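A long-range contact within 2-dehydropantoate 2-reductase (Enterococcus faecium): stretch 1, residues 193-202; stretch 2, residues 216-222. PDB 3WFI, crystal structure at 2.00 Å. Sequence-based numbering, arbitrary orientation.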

# COMPACT_ATOMS: atom_id res chain seq x y z
N THR B 193 3.83 8.45 -8.18
CA THR B 193 4.82 7.79 -7.35
C THR B 193 5.18 8.63 -6.14
O THR B 193 4.96 8.21 -5.01
N MET B 194 5.70 9.84 -6.37
CA MET B 194 6.18 10.68 -5.27
C MET B 194 5.06 11.05 -4.31
O MET B 194 5.22 10.93 -3.09
N ASN B 195 3.92 11.46 -4.87
CA ASN B 195 2.79 11.94 -4.07
C ASN B 195 2.26 10.89 -3.08
O ASN B 195 2.29 11.11 -1.87
N GLY B 196 1.73 9.79 -3.61
CA GLY B 196 1.17 8.72 -2.77
C GLY B 196 2.13 8.11 -1.78
O GLY B 196 1.78 7.92 -0.60
N LEU B 197 3.34 7.78 -2.24
CA LEU B 197 4.34 7.12 -1.39
C LEU B 197 4.79 8.01 -0.25
O LEU B 197 4.90 7.56 0.89
N CYS B 198 5.03 9.30 -0.54
CA CYS B 198 5.46 10.23 0.53
C CYS B 198 4.34 10.46 1.52
O CYS B 198 4.58 10.54 2.73
N THR B 199 3.12 10.57 1.00
CA THR B 199 1.94 10.78 1.82
C THR B 199 1.72 9.61 2.78
O THR B 199 1.52 9.82 3.99
N ILE B 200 1.82 8.39 2.28
CA ILE B 200 1.61 7.21 3.12
C ILE B 200 2.77 6.93 4.08
O ILE B 200 2.53 6.58 5.23
N LEU B 201 4.00 7.08 3.62
CA LEU B 201 5.17 6.77 4.47
C LEU B 201 5.58 7.91 5.40
O LEU B 201 6.40 7.71 6.31
N ASP B 202 5.01 9.10 5.19
CA ASP B 202 5.32 10.29 5.98
C ASP B 202 6.78 10.70 5.84
O ASP B 202 7.53 10.77 6.82
N LYS B 216 11.98 -0.31 -6.26
CA LYS B 216 11.04 -1.34 -6.63
C LYS B 216 9.61 -0.78 -6.72
O LYS B 216 8.87 -1.10 -7.64
N MET B 217 9.23 0.03 -5.75
CA MET B 217 7.84 0.54 -5.72
C MET B 217 7.59 1.50 -6.89
O MET B 217 6.56 1.43 -7.56
N VAL B 218 8.55 2.38 -7.13
CA VAL B 218 8.48 3.31 -8.26
C VAL B 218 8.44 2.52 -9.58
O VAL B 218 7.59 2.79 -10.42
N ALA B 219 9.34 1.56 -9.75
CA ALA B 219 9.43 0.80 -10.99
C ALA B 219 8.15 0.05 -11.28
O ALA B 219 7.69 0.01 -12.43
N THR B 220 7.57 -0.55 -10.24
CA THR B 220 6.34 -1.31 -10.41
C THR B 220 5.20 -0.39 -10.84
O THR B 220 4.43 -0.74 -11.75
N ILE B 221 5.08 0.76 -10.20
CA ILE B 221 4.01 1.71 -10.54
C ILE B 221 4.17 2.23 -11.97
O ILE B 221 3.20 2.27 -12.74
N VAL B 222 5.40 2.61 -12.34
CA VAL B 222 5.64 3.15 -13.67
C VAL B 222 5.29 2.11 -14.75
O VAL B 222 4.74 2.44 -15.80

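The two stretches meet mainly through side chains, with one contact to a backbone carbon, Val218 CA; no hydrogen bond crosses between them, and the close contacts are carbon to carbon or carbon to sulfur. The helix axes, 194-201 and 216-222, approach no closer than 11.3 Å, with an angle of 140° between their N-to-C directions. At that spacing the contact is made largely by apolar side-chain atoms, and 308 Å² of surface is buried, both sides summed. The backbones come nearest at the start of stretch 1, where Thr193 CA lies 5.9 Å from Val218 CA.

Thr193, at this close approach, is also the most heavily covered residue, at 68 Å². Its CA-to-CB bond points toward the second stretch and chi1 is 51° (p). In this rotamer the methyl, not the hydroxyl, faces the neighbouring helix: Thr193 CG2 lies 3.8 Å from Ile221 CG2, 4.1 Å from Val218 CA and 4.4 Å from Val222 CG2. OG1 is hydrogen-bonded elsewhere in the structure, so the threonine offers an apolar surface here without leaving its hydroxyl unsatisfied.

Leu197, one turn further on, also points toward the partner. Chi1 of -64° (m) and chi2 of 172° (t) form a common helical leucine rotamer, and both methyls lie near Met217. Leu197 CD1 sits 4.2 Å from Val218 CG2 and 4.5 Å from Ile221 CD1, and Leu197 CD2 is 4.1 Å from Met217 SD. Leu201 repeats the m,t arrangement (-67°, 165°) another turn along, but its contact is slighter: Leu201 CD1 reaches Met217 CE at 4.4 Å, and only 18 Å² is covered.

Met194 shows how rotamers can offset an unfavourable starting direction. Its CA-to-CB bond points away, yet chi1 of -64° (m), chi2 of -57° (m) and chi3 of 104°, between wells, bring the end of the chain back, placing Met194 CE 3.9 Å from Val218 CG2.

On the second helix, Met217 and Ile221 are four residues apart and both point toward stretch 1. Met217 is m,t,m (-68°, -174°, -68°): the trans chi2 extends the chain, so that SD meets Leu197 and CE meets Leu201. Ile221 is at -70° (m) and 159° (t); both Ile221 CG2 and CD1 lie near Thr193 CG2, at 3.8 and 4.2 Å, and CD1 also reaches Leu197 CD1 at 4.5 Å. Val218 leaves its helix sideways, but with chi1 at 168° (t) CG2 is the Val218 atom nearest to both Leu197 and Met194, and it lies 4.1 Å from Thr193 CB.

Other polar side chains make their hydrogen bonds away from this contact. Thr199, with chi1 of -64° (m), folds its hydroxyl back along its own helix, Thr199 OG1 donating to Asn195 O at 2.7 Å. Thr220 does the same at -57° (m), Thr220 OG1 donating to Lys216 O at 2.8 Å; that OG1 also accepts from Lys216 NZ at 3.0 Å, helped by the bends at chi2 (64°, p) and chi4 (56°, p) of the lysine.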

# COMPACT_ATOMS: atom_id res chain seq x y z
CB THR B 193 6.10 7.43 -8.13
OG1 THR B 193 6.59 8.57 -8.85
CG2 THR B 193 5.80 6.31 -9.11
CB MET B 194 6.84 11.96 -5.83
CG MET B 194 8.08 11.73 -6.66
SD MET B 194 9.40 10.81 -5.80
CE MET B 194 9.22 9.20 -6.58
CB ASN B 195 1.66 12.42 -4.98
CG ASN B 195 1.86 13.85 -5.45
OD1 ASN B 195 2.22 14.74 -4.66
ND2 ASN B 195 1.61 14.09 -6.73
CB LEU B 197 5.55 6.65 -2.21
CG LEU B 197 5.25 5.57 -3.25
CD1 LEU B 197 6.46 5.31 -4.12
CD2 LEU B 197 4.76 4.26 -2.60
CB CYS B 198 5.89 11.57 -0.05
SG CYS B 198 7.46 11.50 -0.91
CB THR B 199 0.69 10.99 0.95
OG1 THR B 199 0.87 12.19 0.19
CG2 THR B 199 -0.55 11.13 1.81
CB ILE B 200 1.33 5.95 2.26
CG1 ILE B 200 0.02 6.11 1.53
CG2 ILE B 200 1.24 4.70 3.12
CD1 ILE B 200 -1.18 6.14 2.43
CB LEU B 201 6.35 6.35 3.60
CG LEU B 201 6.17 5.02 2.87
CD1 LEU B 201 7.19 4.84 1.76
CD2 LEU B 201 6.25 3.87 3.87
CB ASP B 202 4.94 10.12 7.46
CG ASP B 202 4.96 11.44 8.23
OD1 ASP B 202 4.85 12.51 7.59
OD2 ASP B 202 5.09 11.42 9.46
CB LYS B 216 11.11 -2.51 -5.66
CG LYS B 216 9.99 -3.53 -5.82
CD LYS B 216 10.04 -4.23 -7.18
CE LYS B 216 9.17 -5.48 -7.20
NZ LYS B 216 7.77 -5.18 -6.83
CB MET B 217 7.56 1.21 -4.38
CG MET B 217 7.53 0.22 -3.23
SD MET B 217 7.04 0.93 -1.64
CE MET B 217 8.46 1.99 -1.30
CB VAL B 218 9.66 4.33 -8.23
CG1 VAL B 218 9.76 5.10 -9.55
CG2 VAL B 218 9.49 5.29 -7.06
CB ALA B 219 10.60 -0.17 -10.95
CB THR B 220 5.96 -2.05 -9.10
OG1 THR B 220 7.04 -2.90 -8.71
CG2 THR B 220 4.73 -2.91 -9.28
CB ILE B 221 3.92 2.87 -9.53
CG1 ILE B 221 3.40 2.35 -8.20
CG2 ILE B 221 2.99 3.98 -10.04
CD1 ILE B 221 3.74 3.25 -7.01
CB VAL B 222 7.09 3.65 -13.83
CG1 VAL B 222 7.39 3.98 -15.28
CG2 VAL B 222 7.32 4.88 -12.97